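Local coordinates for putative deoxyribonuclease yjjV (Escherichia coli, PDB 1ZZM) that is a TatD-type metal-dependent hydrolase that probably cleaves ester bonds, perhaps those of DNA, with a pair of divalent metal ions, at the zinc ion site. Coordinates in Å, arbitrary orientation; residue numbers count along the deposited sequence, not the author numbering.

The zinc ion site. Residues 9, 11, 39, 66, 97, 101, 133, 157, 205, 207. With ZN (zinc ion), chain B; ZN (zinc ion), chain C.
Two zinc ions 3.2 Å apart (ZN of chain B to ZN of chain C) form the binuclear centre of this TatD-type hydrolase, a member of the metallo-dependent hydrolase superfamily with its TIM-barrel fold. The chain closes round them from well-separated segments: His9 and His11, an HxH motif just after strand 5-7; Glu97, in the short gap between strands 95-96 and 98-101; His133, inside strand 130-135; His157, directly after strand 154-156; and Asp207, in the loop following strand 202-204. Glu97 ties the pair together. Its chain runs extended beyond CG, and the carboxylate straddles the metals, Glu97 OE1 on chain B zinc at 2.0 Å and Glu97 OE2 on chain C zinc. Water 1 makes the second bridge and is the likely nucleophile; His66 NE2 meets it at the edge of the imidazole, in the ring plane, at 3.2 Å. His9 and His11 both bind chain B zinc through NE2, though their side chains start differently: CG of His9 is anti to the backbone N (chi1 -166°), that of His11 anti to the carbonyl carbon (chi1 -69°). The His9 ring lies between Pro39 CG on one face and His157 ND1 over the centre of the other. On chain C zinc, which is near trigonal bipyramidal, His133 uses ND1 and His157 uses NE2. Each has a second-shell carboxylate: His157 ND1 donates almost straight to the syn lone pair of Glu205 OE2 at 2.7 Å, while His133 NE2 reaches Asp101 OD2 at 2.8 Å from above the carboxylate plane. Held by zinc on one nitrogen and by a carboxylate on the other, each ring is likely to be fixed in its rotation, and the carboxylates may make the imidazoles stronger electron donors to the metal. Asp207 OD1 is a looser contact, 2.7 Å from chain B zinc, while Asp207 OD2 lies 2.9 Å from water 2, a ligand of chain C zinc. An alanine here would remove both carboxylate oxygens and would probably loosen chain B zinc and leave water 2 less firmly positioned.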
loop_
_atom_site.group_PDB
_atom_site.type_symbol
_atom_site.label_atom_id
_atom_site.label_comp_id
_atom_site.label_asym_id
_atom_site.label_seq_id
_atom_site.Cartn_x
_atom_site.Cartn_y
_atom_site.Cartn_z
ATOM N N HIS A 9 -2.953 -3.394 0.432
ATOM C CA HIS A 9 -2.420 -2.631 1.566
ATOM C C HIS A 9 -3.362 -2.772 2.766
ATOM O O HIS A 9 -4.339 -2.047 2.888
ATOM C CB HIS A 9 -2.321 -1.151 1.159
ATOM C CG HIS A 9 -1.485 -0.318 2.083
ATOM N ND1 HIS A 9 -0.209 0.095 1.769
ATOM C CD2 HIS A 9 -1.761 0.198 3.307
ATOM C CE1 HIS A 9 0.270 0.828 2.760
ATOM N NE2 HIS A 9 -0.654 0.899 3.706
ATOM N N HIS A 11 -3.124 -3.431 7.071
ATOM C CA HIS A 11 -2.300 -3.623 8.263
ATOM C C HIS A 11 -2.967 -4.714 9.091
ATOM O O HIS A 11 -3.498 -4.483 10.183
ATOM C CB HIS A 11 -2.211 -2.304 9.029
ATOM C CG HIS A 11 -1.409 -1.264 8.304
ATOM N ND1 HIS A 11 -0.036 -1.285 8.277
ATOM C CD2 HIS A 11 -1.785 -0.255 7.483
ATOM C CE1 HIS A 11 0.409 -0.345 7.466
ATOM N NE2 HIS A 11 -0.634 0.292 6.965
ATOM N N PRO A 39 1.900 -4.599 4.837
ATOM C CA PRO A 39 3.164 -3.869 4.956
ATOM C C PRO A 39 3.497 -3.593 6.415
ATOM O O PRO A 39 2.612 -3.195 7.196
ATOM C CB PRO A 39 2.907 -2.605 4.154
ATOM C CG PRO A 39 1.444 -2.363 4.305
ATOM C CD PRO A 39 0.779 -3.703 4.505
ATOM N N HIS A 66 7.820 2.737 8.632
ATOM C CA HIS A 66 6.795 3.750 8.379
ATOM C C HIS A 66 7.146 5.122 8.955
ATOM O O HIS A 66 7.610 5.227 10.092
ATOM C CB HIS A 66 5.465 3.212 8.959
ATOM C CG HIS A 66 4.234 3.902 8.445
ATOM N ND1 HIS A 66 3.982 5.240 8.661
ATOM C CD2 HIS A 66 3.128 3.407 7.832
ATOM C CE1 HIS A 66 2.774 5.542 8.210
ATOM N NE2 HIS A 66 2.233 4.444 7.704
ATOM N N GLU A 97 6.157 -0.337 3.749
ATOM C CA GLU A 97 5.486 0.837 4.180
ATOM C C GLU A 97 6.565 1.771 4.621
ATOM O O GLU A 97 7.015 1.772 5.758
ATOM C CB GLU A 97 4.267 0.850 5.073
ATOM C CG GLU A 97 3.644 2.194 4.573
ATOM C CD GLU A 97 2.192 2.486 4.916
ATOM O OE1 GLU A 97 1.519 1.710 5.625
ATOM O OE2 GLU A 97 1.724 3.540 4.441
ATOM N N ASP A 101 5.494 11.913 5.559
ATOM C CA ASP A 101 4.187 12.343 6.064
ATOM C C ASP A 101 4.430 13.674 6.786
ATOM O O ASP A 101 5.125 13.698 7.805
ATOM C CB ASP A 101 3.703 11.276 7.044
ATOM C CG ASP A 101 2.302 11.532 7.562
ATOM O OD1 ASP A 101 1.980 12.704 7.791
ATOM O OD2 ASP A 101 1.526 10.558 7.744
ATOM N N HIS A 133 3.946 5.527 1.391
ATOM C CA HIS A 133 3.002 6.355 2.139
ATOM C C HIS A 133 3.401 7.788 1.811
ATOM O O HIS A 133 4.593 8.132 1.811
ATOM C CB HIS A 133 3.195 6.128 3.644
ATOM C CG HIS A 133 2.309 6.971 4.521
ATOM N ND1 HIS A 133 1.067 6.561 4.944
ATOM C CD2 HIS A 133 2.523 8.173 5.104
ATOM C CE1 HIS A 133 0.549 7.465 5.759
ATOM N NE2 HIS A 133 1.415 8.459 5.869
ATOM N N HIS A 157 0.569 4.329 -2.213
ATOM C CA HIS A 157 -0.708 3.854 -1.679
ATOM C C HIS A 157 -1.657 4.944 -1.166
ATOM O O HIS A 157 -1.236 6.077 -0.899
ATOM C CB HIS A 157 -0.427 2.833 -0.572
ATOM C CG HIS A 157 -0.719 3.334 0.809
ATOM N ND1 HIS A 157 -1.994 3.349 1.344
ATOM C CD2 HIS A 157 0.090 3.901 1.739
ATOM C CE1 HIS A 157 -1.955 3.906 2.546
ATOM N NE2 HIS A 157 -0.709 4.250 2.807
ATOM N N GLU A 205 -6.986 -1.247 -2.728
ATOM C CA GLU A 205 -6.526 -1.409 -1.343
ATOM C C GLU A 205 -7.559 -0.866 -0.394
ATOM O O GLU A 205 -8.562 -0.296 -0.835
ATOM C CB GLU A 205 -5.249 -0.608 -1.083
ATOM C CG GLU A 205 -5.534 0.898 -1.088
ATOM C CD GLU A 205 -4.333 1.748 -0.745
ATOM O OE1 GLU A 205 -3.388 1.796 -1.545
ATOM O OE2 GLU A 205 -4.337 2.382 0.326
ATOM N N ASP A 207 -6.151 0.007 3.266
ATOM C CA ASP A 207 -5.336 0.582 4.337
ATOM C C ASP A 207 -6.042 0.240 5.669
ATOM O O ASP A 207 -5.867 0.928 6.675
ATOM C CB ASP A 207 -5.124 2.114 4.237
ATOM C CG ASP A 207 -3.990 2.611 5.168
ATOM O OD1 ASP A 207 -3.152 1.795 5.597
ATOM O OD2 ASP A 207 -3.904 3.815 5.470
HETATM ZN ZN ZN B . -0.484 1.751 5.603
HETATM ZN ZN ZN C . 0.045 4.817 4.682
HETATM O O HOH W 1 -0.491 3.662 6.273
HETATM O O HOH W 2 -2.019 5.978 5.210
#